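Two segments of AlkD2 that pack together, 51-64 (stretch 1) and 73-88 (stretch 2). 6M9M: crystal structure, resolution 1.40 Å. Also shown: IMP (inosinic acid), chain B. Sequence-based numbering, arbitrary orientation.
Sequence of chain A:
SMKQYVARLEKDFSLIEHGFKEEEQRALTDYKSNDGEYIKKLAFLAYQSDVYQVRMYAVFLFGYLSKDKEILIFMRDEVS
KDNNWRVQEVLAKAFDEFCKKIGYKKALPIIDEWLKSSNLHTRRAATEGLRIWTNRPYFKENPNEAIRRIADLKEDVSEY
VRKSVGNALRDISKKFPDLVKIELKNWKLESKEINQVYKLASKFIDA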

ATOM      1  N   VAL A  51      19.546  -0.352   8.331  1.00 13.98           N
ATOM      2  CA  VAL A  51      18.635  -0.163   9.456  1.00 14.17           C
ATOM      3  C   VAL A  51      17.231  -0.058   8.878  1.00 12.64           C
ATOM      4  O   VAL A  51      16.900   0.930   8.212  1.00 12.53           O
ATOM      5  CB  VAL A  51      19.016   1.077  10.278  1.00 14.71           C
ATOM      6  CG1 VAL A  51      18.021   1.300  11.396  1.00 15.49           C
ATOM      7  CG2 VAL A  51      20.445   0.923  10.829  1.00 15.36           C
ATOM      8  N   TYR A  52      16.388  -1.070   9.111  1.00 12.54           N
ATOM      9  CA  TYR A  52      15.104  -1.106   8.401  1.00 12.17           C
ATOM     10  C   TYR A  52      14.220   0.087   8.769  1.00 11.22           C
ATOM     11  O   TYR A  52      13.428   0.552   7.947  1.00 11.27           O
ATOM     12  CB  TYR A  52      14.385  -2.440   8.597  1.00 13.26           C
ATOM     13  CG  TYR A  52      13.651  -2.615   9.918  1.00 12.75           C
ATOM     14  CD1 TYR A  52      12.407  -2.046  10.124  1.00 13.61           C
ATOM     15  CD2 TYR A  52      14.205  -3.360  10.958  1.00 13.28           C
ATOM     16  CE1 TYR A  52      11.739  -2.193  11.325  1.00 14.46           C
ATOM     17  CE2 TYR A  52      13.539  -3.523  12.148  1.00 14.10           C
ATOM     18  CZ  TYR A  52      12.306  -2.946  12.337  1.00 14.73           C
ATOM     19  OH  TYR A  52      11.645  -3.108  13.532  1.00 17.21           O
ATOM     20  N   GLN A  53      14.358   0.617   9.988  1.00 11.54           N
ATOM     21  CA  GLN A  53      13.574   1.779  10.377  1.00 12.47           C
ATOM     22  C   GLN A  53      13.937   3.012   9.555  1.00 12.09           C
ATOM     23  O   GLN A  53      13.073   3.853   9.292  1.00 12.40           O
ATOM     24  CB  GLN A  53      13.748   2.054  11.873  1.00 13.96           C
ATOM     25  CG  GLN A  53      13.284   0.932  12.805  1.00 14.20           C
ATOM     26  CD  GLN A  53      14.390  -0.034  13.190  1.00 13.99           C
ATOM     27  OE1 GLN A  53      15.351  -0.217  12.446  1.00 14.59           O
ATOM     28  NE2 GLN A  53      14.246  -0.674  14.352  1.00 15.80           N
ATOM     29  N   VAL A  54      15.202   3.140   9.141  1.00 11.89           N
ATOM     30  CA  VAL A  54      15.597   4.229   8.250  1.00 12.11           C
ATOM     31  C   VAL A  54      15.050   3.998   6.844  1.00 11.45           C
ATOM     32  O   VAL A  54      14.643   4.945   6.164  1.00 11.03           O
ATOM     33  CB  VAL A  54      17.123   4.419   8.288  1.00 13.14           C
ATOM     34  CG1 VAL A  54      17.579   5.459   7.277  1.00 13.88           C
ATOM     35  CG2 VAL A  54      17.559   4.842   9.680  1.00 13.79           C
ATOM     36  N   ARG A  55      14.974   2.735   6.407  1.00 10.78           N
ATOM     37  CA  ARG A  55      14.299   2.460   5.145  1.00  9.78           C
ATOM     38  C   ARG A  55      12.813   2.801   5.221  1.00  9.92           C
ATOM     39  O   ARG A  55      12.243   3.279   4.238  1.00  9.58           O
ATOM     40  CB  ARG A  55      14.512   1.011   4.711  1.00 10.00           C
ATOM     41  CG  ARG A  55      15.973   0.639   4.531  1.00 10.10           C
ATOM     42  CD  ARG A  55      16.155  -0.514   3.584  1.00  9.83           C
ATOM     43  NE  ARG A  55      15.448  -1.735   3.968  1.00 10.79           N
ATOM     44  CZ  ARG A  55      15.900  -2.610   4.860  1.00 10.69           C
ATOM     45  NH1 ARG A  55      17.042  -2.389   5.504  1.00 12.49           N
ATOM     46  NH2 ARG A  55      15.208  -3.707   5.119  1.00 12.32           N
ATOM     47  N   MET A  56      12.173   2.576   6.374  1.00  9.88           N
ATOM     48  CA  MET A  56      10.788   3.014   6.552  1.00  9.74           C
ATOM     49  C   MET A  56      10.657   4.516   6.336  1.00  9.93           C
ATOM     50  O   MET A  56       9.788   4.972   5.589  1.00 10.14           O
ATOM     51  CB  MET A  56      10.288   2.630   7.944  1.00 10.10           C
ATOM     52  CG  MET A  56      10.056   1.141   8.171  1.00 10.86           C
ATOM     53  SD  MET A  56       9.751   0.694   9.894  1.00 12.15           S
ATOM     54  CE  MET A  56       8.372   1.753  10.284  1.00 13.33           C
ATOM     55  N   TYR A  57      11.514   5.294   6.999  1.00 10.19           N
ATOM     56  CA  TYR A  57      11.581   6.742   6.791  1.00 10.28           C
ATOM     57  C   TYR A  57      11.713   7.079   5.308  1.00 10.08           C
ATOM     58  O   TYR A  57      11.006   7.946   4.782  1.00 10.16           O
ATOM     59  CB  TYR A  57      12.755   7.281   7.618  1.00 11.47           C
ATOM     60  CG  TYR A  57      13.246   8.651   7.240  1.00 11.46           C
ATOM     61  CD1 TYR A  57      14.221   8.802   6.278  1.00 12.51           C
ATOM     62  CD2 TYR A  57      12.732   9.797   7.839  1.00 12.84           C
ATOM     63  CE1 TYR A  57      14.694  10.043   5.921  1.00 13.42           C
ATOM     64  CE2 TYR A  57      13.205  11.056   7.488  1.00 13.47           C
ATOM     65  CZ  TYR A  57      14.179  11.168   6.513  1.00 13.40           C
ATOM     66  OH  TYR A  57      14.683  12.386   6.125  1.00 14.66           O
ATOM     67  N   ALA A  58      12.623   6.388   4.615  1.00  9.63           N
ATOM     68  CA  ALA A  58      12.860   6.659   3.202  1.00 10.06           C
ATOM     69  C   ALA A  58      11.622   6.391   2.361  1.00  9.36           C
ATOM     70  O   ALA A  58      11.351   7.123   1.398  1.00  9.72           O
ATOM     71  CB  ALA A  58      14.018   5.801   2.697  1.00 10.54           C
ATOM     72  N   VAL A  59      10.889   5.320   2.675  1.00  9.01           N
ATOM     73  CA  VAL A  59       9.692   4.983   1.909  1.00  9.04           C
ATOM     74  C   VAL A  59       8.578   5.991   2.162  1.00  8.65           C
ATOM     75  O   VAL A  59       7.825   6.328   1.240  1.00  9.06           O
ATOM     76  CB  VAL A  59       9.284   3.519   2.138  1.00  8.77           C
ATOM     77  CG1 VAL A  59       8.018   3.183   1.382  1.00  8.66           C
ATOM     78  CG2 VAL A  59      10.427   2.590   1.707  1.00  9.11           C
ATOM     79  N   PHE A  60       8.456   6.508   3.390  1.00  9.39           N
ATOM     80  CA  PHE A  60       7.540   7.629   3.591  1.00  9.58           C
ATOM     81  C   PHE A  60       7.933   8.807   2.695  1.00 10.19           C
ATOM     82  O   PHE A  60       7.072   9.454   2.087  1.00  9.56           O
ATOM     83  CB  PHE A  60       7.465   8.063   5.065  1.00 10.57           C
ATOM     84  CG  PHE A  60       6.621   7.162   5.940  1.00 11.75           C
ATOM     85  CD1 PHE A  60       5.263   7.025   5.703  1.00 11.76           C
ATOM     86  CD2 PHE A  60       7.173   6.486   7.016  1.00 12.31           C
ATOM     87  CE1 PHE A  60       4.479   6.204   6.512  1.00 12.81           C
ATOM     88  CE2 PHE A  60       6.391   5.675   7.827  1.00 13.12           C
ATOM     89  CZ  PHE A  60       5.043   5.539   7.577  1.00 12.85           C
ATOM     90  N   LEU A  61       9.233   9.128   2.624  1.00 10.64           N
ATOM     91  CA  LEU A  61       9.676  10.188   1.719  1.00 10.68           C
ATOM     92  C   LEU A  61       9.298   9.896   0.270  1.00  9.80           C
ATOM     93  O   LEU A  61       8.810  10.777  -0.442  1.00 10.37           O
ATOM     94  CB  LEU A  61      11.180  10.417   1.829  1.00 11.11           C
ATOM     95  CG  LEU A  61      11.734  11.113   3.069  1.00 11.88           C
ATOM     96  CD1 LEU A  61      13.256  11.223   2.912  1.00 12.52           C
ATOM     97  CD2 LEU A  61      11.109  12.477   3.253  1.00 13.18           C
ATOM     98  N   PHE A  62       9.520   8.660  -0.190  1.00  9.77           N
ATOM     99  CA  PHE A  62       9.134   8.312  -1.549  1.00  8.97           C
ATOM    100  C   PHE A  62       7.649   8.607  -1.772  1.00  9.02           C
ATOM    101  O   PHE A  62       7.264   9.155  -2.805  1.00 10.42           O
ATOM    102  CB  PHE A  62       9.400   6.831  -1.856  1.00  9.64           C
ATOM    103  CG  PHE A  62      10.864   6.436  -1.955  1.00  9.58           C
ATOM    104  CD1 PHE A  62      11.844   7.288  -2.478  1.00  9.74           C
ATOM    105  CD2 PHE A  62      11.255   5.162  -1.559  1.00  9.72           C
ATOM    106  CE1 PHE A  62      13.181   6.857  -2.583  1.00 10.54           C
ATOM    107  CE2 PHE A  62      12.567   4.750  -1.647  1.00  9.74           C
ATOM    108  CZ  PHE A  62      13.533   5.593  -2.151  1.00 10.16           C
ATOM    109  N   GLY A  63       6.794   8.227  -0.812  1.00  9.00           N
ATOM    110  CA  GLY A  63       5.384   8.548  -0.926  1.00 10.05           C
ATOM    111  C   GLY A  63       5.122  10.026  -1.129  1.00  9.53           C
ATOM    112  O   GLY A  63       4.333  10.429  -1.993  1.00  9.98           O
ATOM    113  N   TYR A  64       5.778  10.871  -0.325  0.97  9.87           N
ATOM    114  CA  TYR A  64       5.580  12.311  -0.472  0.97 11.01           C
ATOM    115  C   TYR A  64       6.105  12.834  -1.809  0.97 11.13           C
ATOM    116  O   TYR A  64       5.601  13.842  -2.317  0.97 12.15           O
ATOM    117  CB  TYR A  64       6.242  13.067   0.688  0.97 12.05           C
ATOM    118  CG  TYR A  64       5.774  12.625   2.056  0.97 13.67           C
ATOM    119  CD1 TYR A  64       4.443  12.359   2.317  0.97 17.02           C
ATOM    120  CD2 TYR A  64       6.688  12.419   3.076  0.97 15.07           C
ATOM    121  CE1 TYR A  64       4.039  11.894   3.567  0.97 18.86           C
ATOM    122  CE2 TYR A  64       6.300  11.991   4.318  0.97 17.17           C
ATOM    123  CZ  TYR A  64       4.987  11.723   4.572  0.97 18.85           C
ATOM    124  OH  TYR A  64       4.645  11.271   5.825  0.97 23.23           O
ATOM    125  N   ILE A  73       8.077   4.549  -9.813  1.00  8.52           N
ATOM    126  CA  ILE A  73       8.579   3.294 -10.375  1.00  8.72           C
ATOM    127  C   ILE A  73       9.506   2.594  -9.387  1.00  7.54           C
ATOM    128  O   ILE A  73       9.465   1.369  -9.241  1.00  8.65           O
ATOM    129  CB  ILE A  73       9.280   3.548 -11.726  1.00  9.82           C
ATOM    130  CG1 ILE A  73       8.264   3.903 -12.816  1.00 12.73           C
ATOM    131  CG2 ILE A  73      10.142   2.358 -12.134  1.00 10.49           C
ATOM    132  CD1 ILE A  73       8.890   4.466 -14.091  1.00 15.58           C
ATOM    133  N   PHE A  74      10.374   3.345  -8.709  1.00  8.31           N
ATOM    134  CA  PHE A  74      11.255   2.724  -7.720  1.00  8.34           C
ATOM    135  C   PHE A  74      10.452   2.085  -6.585  1.00  8.14           C
ATOM    136  O   PHE A  74      10.776   0.980  -6.129  1.00  8.05           O
ATOM    137  CB  PHE A  74      12.243   3.755  -7.202  1.00  8.69           C
ATOM    138  CG  PHE A  74      13.361   3.190  -6.375  1.00  8.98           C
ATOM    139  CD1 PHE A  74      14.521   2.745  -6.972  1.00  9.09           C
ATOM    140  CD2 PHE A  74      13.257   3.120  -5.001  1.00  8.96           C
ATOM    141  CE1 PHE A  74      15.567   2.235  -6.215  1.00  9.68           C
ATOM    142  CE2 PHE A  74      14.309   2.611  -4.237  1.00  9.65           C
ATOM    143  CZ  PHE A  74      15.460   2.175  -4.850  1.00 10.13           C
ATOM    144  N   MET A  75       9.378   2.746  -6.140  1.00  7.86           N
ATOM    145  CA  MET A  75       8.480   2.137  -5.165  1.00  7.52           C
ATOM    146  C   MET A  75       7.885   0.839  -5.702  1.00  8.16           C
ATOM    147  O   MET A  75       7.883  -0.199  -5.023  1.00  8.91           O
ATOM    148  CB  MET A  75       7.353   3.114  -4.825  1.00  8.32           C
ATOM    149  CG  MET A  75       7.739   4.338  -4.016  1.00  9.14           C
ATOM    150  SD  MET A  75       6.480   5.629  -3.993  1.00 10.11           S
ATOM    151  CE  MET A  75       5.036   4.729  -3.453  1.00 11.12           C
ATOM    152  N   ARG A  76       7.355   0.895  -6.922  1.00  8.28           N
ATOM    153  CA  ARG A  76       6.652  -0.237  -7.522  1.00  8.37           C
ATOM    154  C   ARG A  76       7.560  -1.440  -7.687  1.00  8.50           C
ATOM    155  O   ARG A  76       7.160  -2.573  -7.405  1.00  9.33           O
ATOM    156  CB  ARG A  76       6.110   0.188  -8.890  1.00  9.17           C
ATOM    157  CG  ARG A  76       5.199  -0.824  -9.576  1.00  9.81           C
ATOM    158  CD  ARG A  76       4.869  -0.413 -11.007  1.00 11.69           C
ATOM    159  NE  ARG A  76       6.064  -0.499 -11.827  1.00 11.22           N
ATOM    160  CZ  ARG A  76       6.282   0.155 -12.960  1.00 13.88           C
ATOM    161  NH1 ARG A  76       5.371   0.974 -13.449  1.00 16.13           N
ATOM    162  NH2 ARG A  76       7.430  -0.016 -13.587  1.00 14.94           N
ATOM    163  N   ASP A  77       8.787  -1.214  -8.152  1.00  8.53           N
ATOM    164  CA  ASP A  77       9.628  -2.302  -8.613  1.00  8.83           C
ATOM    165  C   ASP A  77      10.796  -2.636  -7.698  1.00  8.37           C
ATOM    166  O   ASP A  77      11.312  -3.747  -7.785  1.00  9.92           O
ATOM    167  CB  ASP A  77      10.201  -1.970  -9.998  1.00 10.22           C
ATOM    168  CG  ASP A  77       9.159  -1.978 -11.091  1.00 12.15           C
ATOM    169  OD1 ASP A  77       8.021  -2.448 -10.855  1.00 12.90           O
ATOM    170  OD2 ASP A  77       9.490  -1.488 -12.185  1.00 13.69           O
ATOM    171  N   GLU A  78      11.266  -1.700  -6.878  1.00  8.21           N
ATOM    172  CA  GLU A  78      12.424  -1.926  -6.028  1.00  8.17           C
ATOM    173  C   GLU A  78      12.081  -2.000  -4.548  1.00  8.15           C
ATOM    174  O   GLU A  78      12.495  -2.945  -3.889  1.00  9.12           O
ATOM    175  CB  GLU A  78      13.527  -0.892  -6.273  1.00  9.36           C
ATOM    176  CG  GLU A  78      13.889  -0.702  -7.730  1.00 10.50           C
ATOM    177  CD  GLU A  78      14.395  -1.955  -8.427  1.00 10.97           C
ATOM    178  OE1 GLU A  78      14.789  -2.929  -7.751  1.00 11.36           O
ATOM    179  OE2 GLU A  78      14.417  -1.944  -9.670  1.00 13.64           O
ATOM    180  N   VAL A  79      11.305  -1.050  -4.012  1.00  8.22           N
ATOM    181  CA  VAL A  79      10.918  -1.148  -2.605  1.00  8.86           C
ATOM    182  C   VAL A  79      10.126  -2.432  -2.378  1.00  8.91           C
ATOM    183  O   VAL A  79      10.192  -3.038  -1.298  1.00  9.61           O
ATOM    184  CB  VAL A  79      10.151   0.112  -2.155  1.00  8.71           C
ATOM    185  CG1 VAL A  79       9.710  -0.047  -0.709  1.00  9.39           C
ATOM    186  CG2 VAL A  79      11.016   1.356  -2.329  1.00  9.16           C
ATOM    187  N   SER A  80       9.344  -2.853  -3.378  1.00  8.17           N
ATOM    188  CA  SER A  80       8.573  -4.077  -3.289  1.00  8.66           C
ATOM    189  C   SER A  80       9.425  -5.322  -3.086  1.00  9.52           C
ATOM    190  O   SER A  80       8.863  -6.344  -2.681  1.00  9.90           O
ATOM    191  CB  SER A  80       7.733  -4.218  -4.549  1.00  8.86           C
ATOM    192  OG  SER A  80       8.578  -4.207  -5.682  1.00  9.24           O
ATOM    193  N   LYS A  81      10.746  -5.257  -3.306  1.00  9.06           N
ATOM    194  CA  LYS A  81      11.652  -6.373  -3.028  1.00  9.16           C
ATOM    195  C   LYS A  81      12.114  -6.429  -1.572  1.00  9.83           C
ATOM    196  O   LYS A  81      12.810  -7.374  -1.191  1.00 11.14           O
ATOM    197  CB  LYS A  81      12.886  -6.302  -3.939  1.00  9.34           C
ATOM    198  CG  LYS A  81      12.581  -6.404  -5.415  1.00 10.34           C
ATOM    199  CD  LYS A  81      13.837  -6.037  -6.235  1.00 11.05           C
ATOM    200  CE  LYS A  81      13.602  -6.199  -7.713  1.00 11.14           C
ATOM    201  NZ  LYS A  81      14.742  -5.685  -8.491  1.00 12.81           N
ATOM    202  N   ASP A  82      11.760  -5.456  -0.743  1.00  8.94           N
ATOM    203  CA  ASP A  82      12.314  -5.393   0.604  1.00  9.32           C
ATOM    204  C   ASP A  82      11.935  -6.635   1.398  1.00  9.54           C
ATOM    205  O   ASP A  82      10.772  -7.049   1.398  1.00 10.66           O
ATOM    206  CB  ASP A  82      11.801  -4.126   1.298  1.00 10.19           C
ATOM    207  CG  ASP A  82      12.726  -3.656   2.394  1.00 10.19           C
ATOM    208  OD1 ASP A  82      12.814  -4.350   3.430  1.00 10.64           O
ATOM    209  OD2 ASP A  82      13.378  -2.607   2.203  1.00 10.35           O
ATOM    210  N   ASN A  83      12.920  -7.222   2.081  0.90  9.37           N
ATOM    211  CA  ASN A  83      12.679  -8.428   2.868  0.90 10.01           C
ATOM    212  C   ASN A  83      12.143  -8.151   4.262  0.90  9.87           C
ATOM    213  O   ASN A  83      11.940  -9.097   5.024  0.90 10.94           O
ATOM    214  CB  ASN A  83      13.926  -9.322   2.923  0.90 12.47           C
ATOM    215  CG  ASN A  83      15.055  -8.736   3.727  0.90 13.21           C
ATOM    216  OD1 ASN A  83      14.858  -7.808   4.502  0.90 14.80           O
ATOM    217  ND2 ASN A  83      16.244  -9.318   3.589  0.90 15.90           N
ATOM    218  N   ASN A  84      11.854  -6.907   4.599  1.00 10.73           N
ATOM    219  CA  ASN A  84      11.358  -6.559   5.920  1.00 10.76           C
ATOM    220  C   ASN A  84       9.872  -6.216   5.841  1.00  9.81           C
ATOM    221  O   ASN A  84       9.476  -5.308   5.109  1.00 10.84           O
ATOM    222  CB  ASN A  84      12.165  -5.400   6.497  1.00 11.07           C
ATOM    223  CG  ASN A  84      11.692  -4.999   7.860  1.00 12.38           C
ATOM    224  OD1 ASN A  84      10.680  -4.314   7.998  1.00 13.45           O
ATOM    225  ND2 ASN A  84      12.420  -5.436   8.887  1.00 13.91           N
ATOM    226  N   TRP A  85       9.057  -6.913   6.637  1.00 10.81           N
ATOM    227  CA  TRP A  85       7.615  -6.754   6.525  1.00 11.53           C
ATOM    228  C   TRP A  85       7.153  -5.388   7.003  1.00 11.05           C
ATOM    229  O   TRP A  85       6.108  -4.910   6.547  1.00 11.10           O
ATOM    230  CB  TRP A  85       6.883  -7.896   7.240  1.00 13.20           C
ATOM    231  CG  TRP A  85       6.970  -7.901   8.734  1.00 15.49           C
ATOM    232  CD1 TRP A  85       7.836  -8.620   9.507  1.00 17.54           C
ATOM    233  CD2 TRP A  85       6.139  -7.162   9.645  1.00 16.58           C
ATOM    234  NE1 TRP A  85       7.598  -8.372  10.834  1.00 19.61           N
ATOM    235  CE2 TRP A  85       6.566  -7.482  10.950  1.00 18.97           C
ATOM    236  CE3 TRP A  85       5.072  -6.266   9.485  1.00 16.77           C
ATOM    237  CZ2 TRP A  85       5.968  -6.941  12.087  1.00 19.51           C
ATOM    238  CZ3 TRP A  85       4.490  -5.723  10.617  1.00 18.05           C
ATOM    239  CH2 TRP A  85       4.939  -6.060  11.898  1.00 18.96           C
ATOM    240  N   ARG A  86       7.882  -4.750   7.927  0.92  9.86           N
ATOM    241  CA  ARG A  86       7.493  -3.407   8.371  0.92  9.89           C
ATOM    242  C   ARG A  86       7.722  -2.385   7.265  0.92  9.82           C
ATOM    243  O   ARG A  86       6.931  -1.453   7.103  0.92 10.16           O
ATOM    244  CB  ARG A  86       8.227  -3.039   9.654  0.92 11.63           C
ATOM    245  CG  ARG A  86       7.757  -3.883  10.828  0.92 12.78           C
ATOM    246  CD  ARG A  86       8.562  -3.608  12.099  0.92 14.29           C
ATOM    247  NE  ARG A  86       8.090  -4.411  13.235  0.92 16.49           N
ATOM    248  CZ  ARG A  86       7.021  -4.128  13.968  0.92 18.54           C
ATOM    249  NH1 ARG A  86       6.311  -3.037  13.735  0.92 19.08           N
ATOM    250  NH2 ARG A  86       6.664  -4.938  14.948  0.92 21.02           N
ATOM    251  N   VAL A  87       8.797  -2.543   6.488  1.00  9.78           N
ATOM    252  CA  VAL A  87       8.991  -1.695   5.312  1.00  9.52           C
ATOM    253  C   VAL A  87       7.867  -1.924   4.308  1.00  8.43           C
ATOM    254  O   VAL A  87       7.359  -0.974   3.703  1.00  9.31           O
ATOM    255  CB  VAL A  87      10.380  -1.918   4.682  1.00  9.78           C
ATOM    256  CG1 VAL A  87      10.527  -1.076   3.424  1.00 10.25           C
ATOM    257  CG2 VAL A  87      11.502  -1.598   5.676  1.00  9.95           C
ATOM    258  N   GLN A  88       7.454  -3.185   4.122  1.00  8.88           N
ATOM    259  CA  GLN A  88       6.326  -3.461   3.227  1.00  8.84           C
ATOM    260  C   GLN A  88       5.051  -2.748   3.680  1.00  8.60           C
ATOM    261  O   GLN A  88       4.290  -2.245   2.849  1.00  9.11           O
ATOM    262  CB  GLN A  88       6.082  -4.958   3.089  1.00  9.14           C
ATOM    263  CG  GLN A  88       7.190  -5.700   2.394  1.00  9.58           C
ATOM    264  CD  GLN A  88       7.270  -5.434   0.904  1.00  9.77           C
ATOM    265  OE1 GLN A  88       6.324  -4.940   0.289  1.00 10.64           O
ATOM    266  NE2 GLN A  88       8.394  -5.796   0.303  1.00 10.34           N
TER
HETATM  267  P   IMP B 301       3.233  -3.267  15.929  1.00 26.52           P
HETATM  268  O1P IMP B 301       2.624  -2.570  17.127  1.00 27.38           O
HETATM  269  O2P IMP B 301       4.147  -4.379  16.382  1.00 25.25           O
HETATM  270  O3P IMP B 301       4.076  -2.206  15.087  1.00 23.86           O
HETATM  271  O5' IMP B 301       2.037  -3.867  15.082  1.00 35.35           O
HETATM  272  C5' IMP B 301       2.268  -4.539  13.852  1.00 42.42           C
HETATM  273  C4' IMP B 301       1.400  -5.764  13.773  1.00 48.85           C
HETATM  274  O4' IMP B 301       1.417  -6.290  12.577  1.00 51.68           O
HETATM  275  C3' IMP B 301       1.974  -6.921  14.797  1.00 51.85           C
HETATM  276  O3' IMP B 301       0.837  -7.617  15.465  1.00 52.34           O
HETATM  277  C2' IMP B 301       2.601  -7.732  14.076  1.00 53.83           C
HETATM  278  O2' IMP B 301       2.636  -9.076  14.751  1.00 55.01           O
HETATM  279  C1' IMP B 301       1.731  -7.780  12.756  1.00 53.91           C
HETATM  280  N9  IMP B 301       2.252  -8.248  11.642  1.00 56.07           N
HETATM  281  C8  IMP B 301       1.895  -8.109  10.340  1.00 56.89           C
HETATM  282  N7  IMP B 301       2.751  -8.841   9.591  1.00 57.40           N
HETATM  283  C5  IMP B 301       3.634  -9.451  10.424  1.00 57.70           C
HETATM  284  C6  IMP B 301       4.707 -10.309  10.144  1.00 58.55           C
HETATM  285  O6  IMP B 301       4.974 -10.639   8.753  1.00 58.83           O
HETATM  286  N1  IMP B 301       5.448 -10.792  11.133  1.00 58.82           N
HETATM  287  C2  IMP B 301       5.154 -10.446  12.428  1.00 58.54           C
HETATM  288  N3  IMP B 301       4.099  -9.605  12.698  1.00 57.71           N
HETATM  289  C4  IMP B 301       3.330  -9.100  11.704  1.00 57.12           C
HETATM  290  O   HOH W   1      15.876  -6.183   6.327  1.00 17.16           O

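Phe62, Val87 and Tyr52 have the largest areas covered across this contact. Helix 52-64 runs at 143° to helix 73-79, closer to antiparallel than to perpendicular. The two axes approach to 10.5 Å.

Phe62 points toward stretch 2 and meets Phe74, Met75 and Val79. Its CB lies 3.7 Å from Met75 CG. Its CE2 lies 3.8 Å from Val79 CG2. Phe74 turns the edge of its ring toward the face of Phe62, in an offset arrangement. The ring centroids are 5.3 Å apart and the planes are inclined at 63°. Val59, one helical turn before Phe62, continues the apolar seam: its CG2 is 3.6 Å from Val79 CG1 and 4.0 Å from Val87 CG1. Val59 therefore touches both Val79, where the type I turn to Asp82 begins, and Val87, in the helix that follows.

Val87 is a knob in a hole formed by Tyr52, Arg55, Met56 and Val59. Its CG2 is 4.0 Å from Met56 CG and 4.1 Å from Arg55 CB. The backbones come close here, with Met56 CA and Val87 CA 5.2 Å apart.

Tyr52 packs against the start of helix 85-88. Asn84 ND2 lies over one face of the Tyr52 ring, 3.2 Å from Tyr52 CG. Asn84 OD1 faces its own helix instead. Asn84 OD1 caps the N-terminus by accepting from Val87 N at 3.0 Å. Asn84 OD1 also accepts a weak bond from Arg86 N at 2.8 Å. Tyr52 OH is 3.4 Å from Arg86 CD. Beyond that contact, the Arg86 guanidinium binds the IMP phosphate, with Arg86 NH1 2.7 Å from IMP O3P.

Arg55 adds the polar link. It forms a two-pronged salt bridge with Asp82: Arg55 NE to Asp82 OD2 is 2.9 Å, and Arg55 NH2 to Asp82 OD1 is 3.0 Å. The carboxylate meets the guanidinium edge near its plane, where the N-H groups point outward. A water also bridges Arg55 NH2 and Asn83 OD1.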